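Local coordinates for protein pullulanase (Klebsiella oxytoca, PDB 2YOC) that hydrolyses the alpha-1,6-glucosidic bonds of pullulan and related dextrins, and is exported by a type 2 secretion system, at residues Asn64-Asn69 with Ile114-Thr119; Asp120-Ser125 with Val141-Ser146; Asp665-His670 with Glu705-Ile710; Ile689-Glu694 with Thr715-Phe720. All blocks are in the same frame, centred on the assembly; numbering follows the deposited sequence.

Contact 1 (Asn64-Asn69 with Ile114-Thr119); sequences NLYLWN and IVRDGT
The carbonyl O of Ile114 is met by two groups of the facing strand. The backbone N of Tyr66 donates to it at 2.9 Å. The CA of Leu65 makes a CA-H...O contact with the same O of Ile114 at 3.3 Å. Strands 63-68 and 110-117 run antiparallel here, at one side of a three-stranded sheet in the pullulanase-associated domain. Asn64 and Arg116 form a hydrogen-bonded pair, as do Tyr66 and Ile114. Between them Leu65 faces Val115 in a non-hydrogen-bonded pair.

The two faces differ in character. Leu65 and Val115 lie side by side on one face, with Leu65 CD2 3.9 Å from Val115 CG2. Leu65 also packs on Trp100 and Ile102 of strand 99-103.

Asn64, Tyr66, Ile114 and Arg116 share the other face. The amide of Asn64 lies over one face of the Arg116 guanidinium, their planes 61° apart. Tyr66 has CG anti to its backbone N (chi1 179°), and its side chain runs alongside those of both Ile114 and Arg116. Its CB comes 3.4 Å from Arg116 NE. The ring and guanidinium planes stand nearly perpendicular, at 89°. The guanidinium has its main partner in Trp83, which receives a hydrogen bond on its O and a cation-pi contact. Tyr66 also packs on Tyr66 of the second subunit.

Ile114 CD1 touches two aromatic side chains. It approaches the edge of the Tyr66 ring at CD2, 3.9 Å away, and comes 3.5 Å from Trp68 NE1.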
loop_
_atom_site.group_PDB
_atom_site.type_symbol
_atom_site.label_atom_id
_atom_site.label_comp_id
_atom_site.label_asym_id
_atom_site.label_seq_id
_atom_site.Cartn_x
_atom_site.Cartn_y
_atom_site.Cartn_z
ATOM N N ASN B 64 9.970 -6.101 -53.329
ATOM C CA ASN B 64 11.120 -7.015 -53.351
ATOM C C ASN B 64 10.825 -8.367 -52.705
ATOM O O ASN B 64 10.007 -8.456 -51.790
ATOM C CB ASN B 64 12.342 -6.371 -52.672
ATOM C CG ASN B 64 12.114 -5.957 -51.234
ATOM O OD1 ASN B 64 11.245 -5.136 -50.923
ATOM N ND2 ASN B 64 12.928 -6.480 -50.332
ATOM N N LEU B 65 11.521 -9.412 -53.147
ATOM C CA LEU B 65 11.331 -10.732 -52.560
ATOM C C LEU B 65 12.520 -11.129 -51.721
ATOM O O LEU B 65 13.646 -11.142 -52.230
ATOM C CB LEU B 65 11.134 -11.827 -53.622
ATOM C CG LEU B 65 10.240 -11.575 -54.809
ATOM C CD1 LEU B 65 10.231 -12.780 -55.687
ATOM C CD2 LEU B 65 8.815 -11.226 -54.384
ATOM N N TYR B 66 12.280 -11.510 -50.453
ATOM C CA TYR B 66 13.366 -12.056 -49.643
ATOM C C TYR B 66 13.382 -13.550 -49.976
ATOM O O TYR B 66 12.475 -14.292 -49.576
ATOM C CB TYR B 66 13.225 -11.788 -48.126
ATOM C CG TYR B 66 14.357 -12.393 -47.314
ATOM C CD1 TYR B 66 15.619 -11.800 -47.286
ATOM C CD2 TYR B 66 14.176 -13.571 -46.597
ATOM C CE1 TYR B 66 16.672 -12.370 -46.567
ATOM C CE2 TYR B 66 15.219 -14.144 -45.867
ATOM C CZ TYR B 66 16.464 -13.537 -45.850
ATOM O OH TYR B 66 17.485 -14.097 -45.119
ATOM N N LEU B 67 14.359 -13.953 -50.800
ATOM C CA LEU B 67 14.541 -15.325 -51.266
ATOM C C LEU B 67 15.716 -15.973 -50.521
ATOM O O LEU B 67 16.712 -15.295 -50.239
ATOM C CB LEU B 67 14.701 -15.337 -52.790
ATOM C CG LEU B 67 13.463 -14.870 -53.577
ATOM C CD1 LEU B 67 13.860 -14.082 -54.799
ATOM C CD2 LEU B 67 12.576 -16.030 -53.961
ATOM N N TRP B 68 15.557 -17.257 -50.119
ATOM C CA TRP B 68 16.528 -17.973 -49.279
ATOM C C TRP B 68 16.414 -19.492 -49.341
ATOM O O TRP B 68 15.310 -20.035 -49.374
ATOM C CB TRP B 68 16.391 -17.509 -47.812
ATOM C CG TRP B 68 14.992 -17.613 -47.264
ATOM C CD1 TRP B 68 13.908 -16.850 -47.603
ATOM C CD2 TRP B 68 14.534 -18.546 -46.291
ATOM N NE1 TRP B 68 12.798 -17.269 -46.911
ATOM C CE2 TRP B 68 13.157 -18.299 -46.085
ATOM C CE3 TRP B 68 15.158 -19.567 -45.562
ATOM C CZ2 TRP B 68 12.390 -19.052 -45.199
ATOM C CZ3 TRP B 68 14.400 -20.302 -44.674
ATOM C CH2 TRP B 68 13.035 -20.044 -44.497
ATOM N N ASN B 69 17.573 -20.165 -49.284
ATOM C CA ASN B 69 17.716 -21.620 -49.318
ATOM C C ASN B 69 17.753 -22.261 -47.916
ATOM O O ASN B 69 18.556 -21.850 -47.066
ATOM C CB ASN B 69 18.990 -22.003 -50.099
ATOM C CG ASN B 69 18.844 -22.047 -51.598
ATOM O OD1 ASN B 69 17.832 -22.484 -52.133
ATOM N ND2 ASN B 69 19.898 -21.690 -52.310
ATOM N N ILE B 114 9.312 -14.692 -49.702
ATOM C CA ILE B 114 8.692 -13.753 -48.777
ATOM C C ILE B 114 8.500 -12.512 -49.612
ATOM O O ILE B 114 9.471 -11.871 -50.023
ATOM C CB ILE B 114 9.463 -13.493 -47.451
ATOM C CG1 ILE B 114 9.526 -14.774 -46.585
ATOM C CG2 ILE B 114 8.797 -12.349 -46.671
ATOM C CD1 ILE B 114 10.658 -14.830 -45.590
ATOM N N VAL B 115 7.247 -12.234 -49.937
ATOM C CA VAL B 115 6.866 -11.089 -50.748
ATOM C C VAL B 115 6.823 -9.838 -49.848
ATOM O O VAL B 115 6.169 -9.856 -48.805
ATOM C CB VAL B 115 5.541 -11.400 -51.490
ATOM C CG1 VAL B 115 4.978 -10.162 -52.181
ATOM C CG2 VAL B 115 5.730 -12.543 -52.487
ATOM N N ARG B 116 7.585 -8.789 -50.220
ATOM C CA ARG B 116 7.706 -7.565 -49.418
ATOM C C ARG B 116 7.590 -6.243 -50.196
ATOM O O ARG B 116 7.762 -6.206 -51.409
ATOM C CB ARG B 116 9.056 -7.552 -48.669
ATOM C CG ARG B 116 9.331 -8.710 -47.725
ATOM C CD ARG B 116 10.611 -8.451 -46.954
ATOM N NE ARG B 116 11.821 -8.677 -47.754
ATOM C CZ ARG B 116 13.001 -8.113 -47.513
ATOM N NH1 ARG B 116 13.143 -7.257 -46.507
ATOM N NH2 ARG B 116 14.042 -8.383 -48.286
ATOM N N ASP B 117 7.322 -5.152 -49.452
ATOM C CA ASP B 117 7.271 -3.742 -49.875
ATOM C C ASP B 117 8.188 -3.061 -48.841
ATOM O O ASP B 117 7.756 -2.618 -47.775
ATOM C CB ASP B 117 5.826 -3.183 -49.837
ATOM C CG ASP B 117 5.610 -1.809 -50.466
ATOM O OD1 ASP B 117 6.550 -0.980 -50.434
ATOM O OD2 ASP B 117 4.470 -1.527 -50.897
ATOM N N GLY B 118 9.470 -3.091 -49.150
ATOM C CA GLY B 118 10.515 -2.624 -48.260
ATOM C C GLY B 118 10.945 -3.793 -47.402
ATOM O O GLY B 118 11.105 -4.913 -47.901
ATOM N N THR B 119 11.100 -3.557 -46.098
ATOM C CA THR B 119 11.488 -4.634 -45.189
ATOM C C THR B 119 10.271 -5.088 -44.373
ATOM O O THR B 119 10.383 -5.394 -43.184
ATOM C CB THR B 119 12.827 -4.345 -44.462
ATOM O OG1 THR B 119 12.690 -3.205 -43.626
ATOM C CG2 THR B 119 14.005 -4.106 -45.428
#

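Contact 2 (Asp120-Ser125 with Val141-Ser146); sequences DKLIDS and VIAGNS
Ile123 crosses Val141 at a slant, and the three carbons beyond its CB all touch the facing loop. CD1 lies 3.9 Å from Val141 CG2. CG1 lies 3.3 Å from the carbonyl O of Ile142. CG2 reaches the backbone of Ser146, 3.6 Å from its CA. The segment 141-146 bends round this side chain through a type II beta turn from Ile142 to Asn145, with Gly144 at the positive-phi position. Gly144 N gives a weak hydrogen bond, 2.8 Å, to Leu122 O.

The next two side chains converge on one hydroxyl. Ser146 OG, anti to its own carbonyl carbon (chi1 -74°), is the atom that Ser125 OG meets, in a hydrogen bond of 2.8 Å. Asp124 OD2 is 2.6 Å from Ser146 OG. Within 120-125, Lys121 NZ donates to the carbonyl O atoms of Ile123 and Asp124 and so ties their backbone together.

The contact joins the loop between strands 110-117 and 127-130 to the loop that follows strand 138-141. Apolar contact prevails at buried Ile123 and Val141, and polar contact at the more exposed Asp124, Ser125 and Ser146. Either serine may be the donor in their shared bond, and a carboxylate this close may bear on which.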
loop_
_atom_site.group_PDB
_atom_site.type_symbol
_atom_site.label_atom_id
_atom_site.label_comp_id
_atom_site.label_asym_id
_atom_site.label_seq_id
_atom_site.Cartn_x
_atom_site.Cartn_y
_atom_site.Cartn_z
ATOM N N ASP B 120 9.100 -5.137 -45.056
ATOM C CA ASP B 120 7.799 -5.502 -44.499
ATOM C C ASP B 120 7.093 -6.560 -45.364
ATOM O O ASP B 120 6.888 -6.343 -46.566
ATOM C CB ASP B 120 6.902 -4.246 -44.348
ATOM C CG ASP B 120 7.432 -3.139 -43.435
ATOM O OD1 ASP B 120 7.913 -3.461 -42.313
ATOM O OD2 ASP B 120 7.294 -1.946 -43.805
ATOM N N LYS B 121 6.697 -7.692 -44.734
ATOM C CA LYS B 121 6.017 -8.813 -45.389
ATOM C C LYS B 121 4.675 -8.383 -45.968
ATOM O O LYS B 121 3.860 -7.797 -45.253
ATOM C CB LYS B 121 5.753 -9.939 -44.384
ATOM C CG LYS B 121 6.959 -10.722 -43.906
ATOM C CD LYS B 121 6.524 -11.749 -42.852
ATOM C CE LYS B 121 6.721 -13.189 -43.262
ATOM N NZ LYS B 121 5.836 -13.602 -44.391
ATOM N N LEU B 122 4.438 -8.675 -47.252
ATOM C CA LEU B 122 3.155 -8.392 -47.911
ATOM C C LEU B 122 2.199 -9.572 -47.699
ATOM O O LEU B 122 1.008 -9.366 -47.476
ATOM C CB LEU B 122 3.326 -8.094 -49.403
ATOM C CG LEU B 122 3.823 -6.695 -49.758
ATOM C CD1 LEU B 122 4.242 -6.635 -51.199
ATOM C CD2 LEU B 122 2.756 -5.648 -49.520
ATOM N N ILE B 123 2.733 -10.808 -47.741
ATOM C CA ILE B 123 1.985 -12.032 -47.452
ATOM C C ILE B 123 2.439 -12.516 -46.070
ATOM O O ILE B 123 3.636 -12.760 -45.865
ATOM C CB ILE B 123 2.098 -13.093 -48.584
ATOM C CG1 ILE B 123 1.188 -12.708 -49.749
ATOM C CG2 ILE B 123 1.740 -14.498 -48.099
ATOM C CD1 ILE B 123 1.901 -12.486 -50.990
ATOM N N ASP B 124 1.473 -12.586 -45.122
ATOM C CA ASP B 124 1.619 -12.983 -43.709
ATOM C C ASP B 124 2.477 -14.248 -43.500
ATOM O O ASP B 124 3.457 -14.210 -42.745
ATOM C CB ASP B 124 0.235 -13.106 -43.011
ATOM C CG ASP B 124 -0.865 -13.801 -43.808
ATOM O OD1 ASP B 124 -1.538 -13.116 -44.617
ATOM O OD2 ASP B 124 -1.079 -15.021 -43.593
ATOM N N SER B 125 2.119 -15.340 -44.201
ATOM C CA SER B 125 2.802 -16.629 -44.168
ATOM C C SER B 125 4.007 -16.668 -45.123
ATOM O O SER B 125 4.013 -15.992 -46.166
ATOM C CB SER B 125 1.827 -17.759 -44.508
ATOM O OG SER B 125 1.300 -17.673 -45.825
ATOM N N VAL B 141 0.388 -14.472 -56.760
ATOM C CA VAL B 141 0.025 -14.218 -55.355
ATOM C C VAL B 141 -0.578 -12.805 -55.165
ATOM O O VAL B 141 -0.255 -11.889 -55.931
ATOM C CB VAL B 141 1.161 -14.531 -54.324
ATOM C CG1 VAL B 141 1.463 -16.021 -54.250
ATOM C CG2 VAL B 141 2.435 -13.738 -54.606
ATOM N N ILE B 142 -1.470 -12.646 -54.162
ATOM C CA ILE B 142 -2.110 -11.363 -53.813
ATOM C C ILE B 142 -1.659 -11.001 -52.392
ATOM O O ILE B 142 -1.486 -11.905 -51.576
ATOM C CB ILE B 142 -3.664 -11.403 -53.897
ATOM C CG1 ILE B 142 -4.186 -12.237 -55.081
ATOM C CG2 ILE B 142 -4.252 -9.986 -53.915
ATOM C CD1 ILE B 142 -5.538 -12.907 -54.791
ATOM N N ALA B 143 -1.480 -9.699 -52.090
ATOM C CA ALA B 143 -1.045 -9.248 -50.762
ATOM C C ALA B 143 -1.997 -9.645 -49.624
ATOM O O ALA B 143 -3.205 -9.419 -49.721
ATOM C CB ALA B 143 -0.802 -7.749 -50.760
ATOM N N GLY B 144 -1.423 -10.278 -48.590
ATOM C CA GLY B 144 -2.113 -10.775 -47.398
ATOM C C GLY B 144 -2.996 -11.995 -47.617
ATOM O O GLY B 144 -3.767 -12.365 -46.728
ATOM N N ASN B 145 -2.866 -12.640 -48.797
ATOM C CA ASN B 145 -3.672 -13.775 -49.249
ATOM C C ASN B 145 -3.169 -15.147 -48.822
ATOM O O ASN B 145 -3.994 -16.059 -48.722
ATOM C CB ASN B 145 -3.866 -13.718 -50.769
ATOM C CG ASN B 145 -5.041 -14.497 -51.304
ATOM O OD1 ASN B 145 -4.898 -15.631 -51.752
ATOM N ND2 ASN B 145 -6.217 -13.883 -51.329
ATOM N N SER B 146 -1.832 -15.317 -48.596
ATOM C CA SER B 146 -1.168 -16.586 -48.202
ATOM C C SER B 146 -1.239 -17.693 -49.260
ATOM O O SER B 146 -0.403 -18.603 -49.244
ATOM C CB SER B 146 -1.691 -17.113 -46.864
ATOM O OG SER B 146 -1.213 -16.363 -45.761
#

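Contact 3 (Asp665-His670 with Glu705-Ile710); sequences DLMGYH and EIASQI
His670 and Ala707 make the hydrogen bond of this contact. Ala707 N donates to His670 O at 2.8 Å, nearly along the C=O axis. A weaker polar link lies beside it: Gly668 CA makes a CA-H...O contact with Ala707 O at 3.5 Å.

Each segment also has bonds of its own. Residues 667-669 form a short 3-10 segment, in which Tyr669 N donates to Leu666 O and His670 N to Met667 O. Ala707 is the centre of an inverse gamma turn, with a weak bond from Ser708 N to Ile706 O.

Both segments are loops of the parallel eight-stranded alpha/beta barrel. Segment 665-670 leads from strand 661-664 into helix 672-683. Segment 705-710 belongs to the connection from strand 690-693 to strand 718-720, which contains no helix. Ile675 of helix 672-683 packs on Met667, His670 and Ala707.

Carbon contacts fill the rest of the interface. Ala707 CB points at the 3-10 turn and sits 3.3 Å from His670 O. It is also 3.9 Å from CG of Met667, a selenomethionine whose CG is anti to its backbone N (chi1 -172°). Next to it, Ile706 CB comes 3.2 Å from Gly668 O. That carbonyl O also accepts a hydrogen bond from Ser698 OG.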
loop_
_atom_site.group_PDB
_atom_site.type_symbol
_atom_site.label_atom_id
_atom_site.label_comp_id
_atom_site.label_asym_id
_atom_site.label_seq_id
_atom_site.Cartn_x
_atom_site.Cartn_y
_atom_site.Cartn_z
ATOM N N ASP B 665 -11.801 -29.339 -17.424
ATOM C CA ASP B 665 -10.546 -28.879 -18.010
ATOM C C ASP B 665 -10.787 -27.452 -18.559
ATOM O O ASP B 665 -11.874 -27.166 -19.094
ATOM C CB ASP B 665 -10.042 -29.838 -19.117
ATOM C CG ASP B 665 -8.723 -29.433 -19.758
ATOM O OD1 ASP B 665 -7.684 -29.453 -19.053
ATOM O OD2 ASP B 665 -8.720 -29.134 -20.976
ATOM N N LEU B 666 -9.795 -26.542 -18.340
ATOM C CA LEU B 666 -9.808 -25.134 -18.770
ATOM C C LEU B 666 -11.197 -24.493 -18.669
ATOM O O LEU B 666 -11.707 -23.921 -19.644
ATOM C CB LEU B 666 -9.202 -25.002 -20.198
ATOM C CG LEU B 666 -7.689 -25.262 -20.324
ATOM C CD1 LEU B 666 -7.291 -25.520 -21.786
ATOM C CD2 LEU B 666 -6.865 -24.129 -19.679
HETATM N N MSE B 667 -11.817 -24.636 -17.491
HETATM C CA MSE B 667 -13.159 -24.145 -17.190
HETATM C C MSE B 667 -13.368 -22.636 -17.472
HETATM O O MSE B 667 -14.492 -22.221 -17.753
HETATM C CB MSE B 667 -13.561 -24.557 -15.758
HETATM C CG MSE B 667 -15.008 -24.277 -15.392
HETATM SE SE MSE B 667 -15.368 -24.907 -13.595
HETATM C CE MSE B 667 -14.154 -23.881 -12.611
ATOM N N GLY B 668 -12.290 -21.855 -17.458
ATOM C CA GLY B 668 -12.326 -20.424 -17.762
ATOM C C GLY B 668 -12.870 -20.105 -19.153
ATOM O O GLY B 668 -13.344 -18.989 -19.402
ATOM N N TYR B 669 -12.813 -21.105 -20.071
ATOM C CA TYR B 669 -13.301 -21.005 -21.443
ATOM C C TYR B 669 -14.802 -21.158 -21.492
ATOM O O TYR B 669 -15.411 -20.852 -22.512
ATOM C CB TYR B 669 -12.584 -22.009 -22.346
ATOM C CG TYR B 669 -11.167 -21.567 -22.627
ATOM C CD1 TYR B 669 -10.127 -21.903 -21.768
ATOM C CD2 TYR B 669 -10.867 -20.776 -23.734
ATOM C CE1 TYR B 669 -8.829 -21.454 -21.993
ATOM C CE2 TYR B 669 -9.569 -20.345 -23.983
ATOM C CZ TYR B 669 -8.558 -20.653 -23.090
ATOM O OH TYR B 669 -7.271 -20.227 -23.326
ATOM N N HIS B 670 -15.406 -21.596 -20.384
ATOM C CA HIS B 670 -16.848 -21.723 -20.276
ATOM C C HIS B 670 -17.438 -20.467 -19.614
ATOM O O HIS B 670 -16.851 -19.931 -18.655
ATOM C CB HIS B 670 -17.236 -22.911 -19.367
ATOM C CG HIS B 670 -16.859 -24.271 -19.863
ATOM N ND1 HIS B 670 -17.823 -25.218 -20.139
ATOM C CD2 HIS B 670 -15.634 -24.827 -20.042
ATOM C CE1 HIS B 670 -17.159 -26.300 -20.519
ATOM N NE2 HIS B 670 -15.842 -26.106 -20.491
ATOM N N GLU B 705 -19.102 -13.456 -19.234
ATOM C CA GLU B 705 -18.542 -13.568 -17.883
ATOM C C GLU B 705 -18.033 -15.003 -17.739
ATOM O O GLU B 705 -18.826 -15.963 -17.739
ATOM C CB GLU B 705 -19.585 -13.233 -16.824
ATOM C CG GLU B 705 -18.986 -13.177 -15.432
ATOM C CD GLU B 705 -19.964 -12.960 -14.300
ATOM O OE1 GLU B 705 -21.097 -13.498 -14.359
ATOM O OE2 GLU B 705 -19.567 -12.287 -13.324
ATOM N N ILE B 706 -16.700 -15.135 -17.746
ATOM C CA ILE B 706 -16.001 -16.422 -17.714
ATOM C C ILE B 706 -16.117 -17.132 -16.364
ATOM O O ILE B 706 -16.288 -16.467 -15.358
ATOM C CB ILE B 706 -14.536 -16.270 -18.210
ATOM C CG1 ILE B 706 -13.617 -15.521 -17.215
ATOM C CG2 ILE B 706 -14.497 -15.626 -19.598
ATOM C CD1 ILE B 706 -12.075 -15.711 -17.484
ATOM N N ALA B 707 -16.056 -18.472 -16.349
ATOM C CA ALA B 707 -16.112 -19.275 -15.117
ATOM C C ALA B 707 -14.702 -19.291 -14.509
ATOM O O ALA B 707 -13.963 -20.288 -14.667
ATOM C CB ALA B 707 -16.571 -20.699 -15.425
ATOM N N SER B 708 -14.303 -18.148 -13.876
ATOM C CA SER B 708 -12.965 -18.017 -13.292
ATOM C C SER B 708 -13.004 -18.032 -11.773
ATOM O O SER B 708 -14.064 -17.784 -11.184
ATOM C CB SER B 708 -12.250 -16.775 -13.814
ATOM O OG SER B 708 -12.612 -15.589 -13.123
ATOM N N GLN B 709 -11.830 -18.299 -11.138
ATOM C CA GLN B 709 -11.616 -18.322 -9.686
ATOM C C GLN B 709 -12.296 -17.102 -9.077
ATOM O O GLN B 709 -13.084 -17.244 -8.141
ATOM C CB GLN B 709 -10.109 -18.268 -9.358
ATOM C CG GLN B 709 -9.261 -19.353 -9.970
ATOM C CD GLN B 709 -7.785 -19.030 -9.890
ATOM O OE1 GLN B 709 -7.273 -18.199 -10.654
ATOM N NE2 GLN B 709 -7.056 -19.706 -8.984
ATOM N N ILE B 710 -12.034 -15.908 -9.648
ATOM C CA ILE B 710 -12.594 -14.654 -9.163
ATOM C C ILE B 710 -14.099 -14.605 -9.302
ATOM O O ILE B 710 -14.781 -14.264 -8.328
ATOM C CB ILE B 710 -11.929 -13.443 -9.858
ATOM C CG1 ILE B 710 -10.387 -13.500 -9.767
ATOM C CG2 ILE B 710 -12.529 -12.099 -9.350
ATOM C CD1 ILE B 710 -9.747 -12.887 -8.477
#

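Contact 4 (Ile689-Glu694 with Thr715-Phe720); sequences IYFFGE and TGIGTF
Strands 690-693 and 718-720 run parallel, their directions 31° apart and their axes 4.6 Å apart at the closest approach. They are neighbouring strands of the eight-stranded parallel alpha/beta barrel. Three backbone hydrogen bonds join them, from Gly718 N to Phe691 O (3.1 Å), Gly693 N to Gly718 O, and Phe720 N to Gly693 O. Before strand 718-720, Thr715 OG1 accepts from Ile717 N in an ST turn.

Phe691 and Ile717 meet on the side of helix 672-683. Phe691 CB is 3.9 Å from Ile717 CD1, and both side chains also touch that helix.

Phe692 and Phe720 cross at a slant. Their ring planes are 49° apart and their centroids 5.5 Å. With Phe692 CG between its backbone N and carbonyl carbon (chi1 74°), Phe720 CZ lies at the edge of the Phe692 ring, 3.7 Å from its CE2. Both rings also pack on Arg663 and on Val815, which belong to the strands that flank this pair.

Glu694 passes the Phe720 ring at a slant, its CG near Phe720 CD2. Its carboxylate is held from outside the contact: OE1 accepts from Leu666 N, and OE2 forms salt bridges with Arg663 and Lys820. Lys820 also makes a cation-pi contact with Phe720.

Tyr690 OH, which is hydrogen-bonded to Thr812 O, lies 3.6 Å from Gly718 CA. At the far end of the pair, Gly693 O sits at the edge of the Phe720 ring, 3.5 Å from CD2.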
loop_
_atom_site.group_PDB
_atom_site.type_symbol
_atom_site.label_atom_id
_atom_site.label_comp_id
_atom_site.label_asym_id
_atom_site.label_seq_id
_atom_site.Cartn_x
_atom_site.Cartn_y
_atom_site.Cartn_z
ATOM N N ILE B 689 -23.666 -33.477 -5.752
ATOM C CA ILE B 689 -22.632 -33.529 -6.785
ATOM C C ILE B 689 -21.665 -32.367 -6.657
ATOM O O ILE B 689 -22.065 -31.267 -6.351
ATOM C CB ILE B 689 -23.249 -33.672 -8.199
ATOM C CG1 ILE B 689 -22.233 -34.249 -9.201
ATOM C CG2 ILE B 689 -23.948 -32.363 -8.697
ATOM C CD1 ILE B 689 -22.324 -35.644 -9.367
ATOM N N TYR B 690 -20.405 -32.612 -6.880
ATOM C CA TYR B 690 -19.419 -31.559 -6.779
ATOM C C TYR B 690 -18.855 -31.196 -8.144
ATOM O O TYR B 690 -18.568 -32.076 -8.946
ATOM C CB TYR B 690 -18.311 -31.952 -5.779
ATOM C CG TYR B 690 -17.345 -30.839 -5.457
ATOM C CD1 TYR B 690 -17.783 -29.660 -4.861
ATOM C CD2 TYR B 690 -15.995 -30.952 -5.773
ATOM C CE1 TYR B 690 -16.900 -28.620 -4.588
ATOM C CE2 TYR B 690 -15.095 -29.929 -5.478
ATOM C CZ TYR B 690 -15.550 -28.772 -4.876
ATOM O OH TYR B 690 -14.667 -27.764 -4.607
ATOM N N PHE B 691 -18.756 -29.883 -8.422
ATOM C CA PHE B 691 -18.176 -29.356 -9.677
ATOM C C PHE B 691 -16.979 -28.500 -9.298
ATOM O O PHE B 691 -17.052 -27.693 -8.369
ATOM C CB PHE B 691 -19.182 -28.471 -10.467
ATOM C CG PHE B 691 -20.235 -29.117 -11.346
ATOM C CD1 PHE B 691 -20.670 -30.420 -11.104
ATOM C CD2 PHE B 691 -20.849 -28.394 -12.368
ATOM C CE1 PHE B 691 -21.654 -31.002 -11.904
ATOM C CE2 PHE B 691 -21.840 -28.969 -13.157
ATOM C CZ PHE B 691 -22.245 -30.265 -12.916
ATOM N N PHE B 692 -15.881 -28.692 -9.995
ATOM C CA PHE B 692 -14.681 -27.894 -9.840
ATOM C C PHE B 692 -13.910 -27.976 -11.143
ATOM O O PHE B 692 -14.292 -28.763 -12.020
ATOM C CB PHE B 692 -13.877 -28.271 -8.594
ATOM C CG PHE B 692 -13.124 -29.568 -8.670
ATOM C CD1 PHE B 692 -13.797 -30.782 -8.650
ATOM C CD2 PHE B 692 -11.737 -29.582 -8.686
ATOM C CE1 PHE B 692 -13.093 -31.984 -8.699
ATOM C CE2 PHE B 692 -11.037 -30.785 -8.733
ATOM C CZ PHE B 692 -11.718 -31.977 -8.740
ATOM N N GLY B 693 -12.946 -27.082 -11.326
ATOM C CA GLY B 693 -12.167 -27.040 -12.556
ATOM C C GLY B 693 -11.029 -26.051 -12.507
ATOM O O GLY B 693 -10.717 -25.508 -11.442
ATOM N N GLU B 694 -10.379 -25.839 -13.656
ATOM C CA GLU B 694 -9.277 -24.900 -13.793
ATOM C C GLU B 694 -9.913 -23.599 -14.237
ATOM O O GLU B 694 -10.249 -23.441 -15.410
ATOM C CB GLU B 694 -8.269 -25.374 -14.844
ATOM C CG GLU B 694 -7.666 -26.749 -14.604
ATOM C CD GLU B 694 -6.779 -27.191 -15.756
ATOM O OE1 GLU B 694 -7.222 -27.083 -16.928
ATOM O OE2 GLU B 694 -5.626 -27.610 -15.489
ATOM N N THR B 715 -20.383 -19.132 -5.515
ATOM C CA THR B 715 -21.245 -19.895 -6.415
ATOM C C THR B 715 -21.393 -21.347 -5.979
ATOM O O THR B 715 -22.432 -21.958 -6.226
ATOM C CB THR B 715 -20.764 -19.843 -7.864
ATOM O OG1 THR B 715 -19.510 -20.522 -8.005
ATOM C CG2 THR B 715 -20.676 -18.444 -8.408
ATOM N N GLY B 716 -20.361 -21.899 -5.364
ATOM C CA GLY B 716 -20.356 -23.295 -4.953
ATOM C C GLY B 716 -19.417 -24.098 -5.809
ATOM O O GLY B 716 -18.949 -25.159 -5.390
ATOM N N ILE B 717 -19.120 -23.588 -7.008
ATOM C CA ILE B 717 -18.204 -24.222 -7.951
ATOM C C ILE B 717 -16.813 -23.961 -7.439
ATOM O O ILE B 717 -16.486 -22.819 -7.114
ATOM C CB ILE B 717 -18.408 -23.669 -9.399
ATOM C CG1 ILE B 717 -19.904 -23.580 -9.797
ATOM C CG2 ILE B 717 -17.584 -24.421 -10.432
ATOM C CD1 ILE B 717 -20.753 -24.907 -9.825
ATOM N N GLY B 718 -16.031 -25.020 -7.309
ATOM C CA GLY B 718 -14.660 -24.936 -6.837
ATOM C C GLY B 718 -13.706 -24.702 -7.979
ATOM O O GLY B 718 -14.007 -25.024 -9.135
ATOM N N THR B 719 -12.545 -24.127 -7.661
ATOM C CA THR B 719 -11.455 -23.882 -8.614
ATOM C C THR B 719 -10.141 -24.283 -7.982
ATOM O O THR B 719 -10.018 -24.234 -6.756
ATOM C CB THR B 719 -11.378 -22.421 -9.023
ATOM O OG1 THR B 719 -11.510 -21.605 -7.864
ATOM C CG2 THR B 719 -12.396 -22.055 -10.055
ATOM N N PHE B 720 -9.160 -24.675 -8.813
ATOM C CA PHE B 720 -7.829 -25.004 -8.326
ATOM C C PHE B 720 -7.175 -23.695 -7.932
ATOM O O PHE B 720 -7.325 -22.683 -8.642
ATOM C CB PHE B 720 -6.969 -25.703 -9.408
ATOM C CG PHE B 720 -7.220 -27.175 -9.604
ATOM C CD1 PHE B 720 -6.549 -28.120 -8.835
ATOM C CD2 PHE B 720 -8.131 -27.622 -10.557
ATOM C CE1 PHE B 720 -6.791 -29.493 -9.015
ATOM C CE2 PHE B 720 -8.373 -28.993 -10.737
ATOM C CZ PHE B 720 -7.692 -29.920 -9.976
#

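How the contacts relate
The contacts form two pairs. Contacts 1 and 2 lie in the pullulanase-associated domain, centres 11 Å apart. Strand 110-117 leads through Gly118 and Thr119 into the loop of contact 2, and Val115 O probably accepts a hydrogen bond from Leu122 N at 2.6 Å. Both contacts touch the second subunit. Contacts 3 and 4 lie in the barrel, centres 10 Å apart, and their segments alternate along the chain. Met667 CB packs 3.5 Å from Glu694 O. These two contacts meet at the C-terminal ends of barrel strands, where barrels of the alpha-amylase family carry the active site. The Ile706 side chain is about 9 Å from a calcium ion. Contacts 2 and 3 are 36 Å apart between centres.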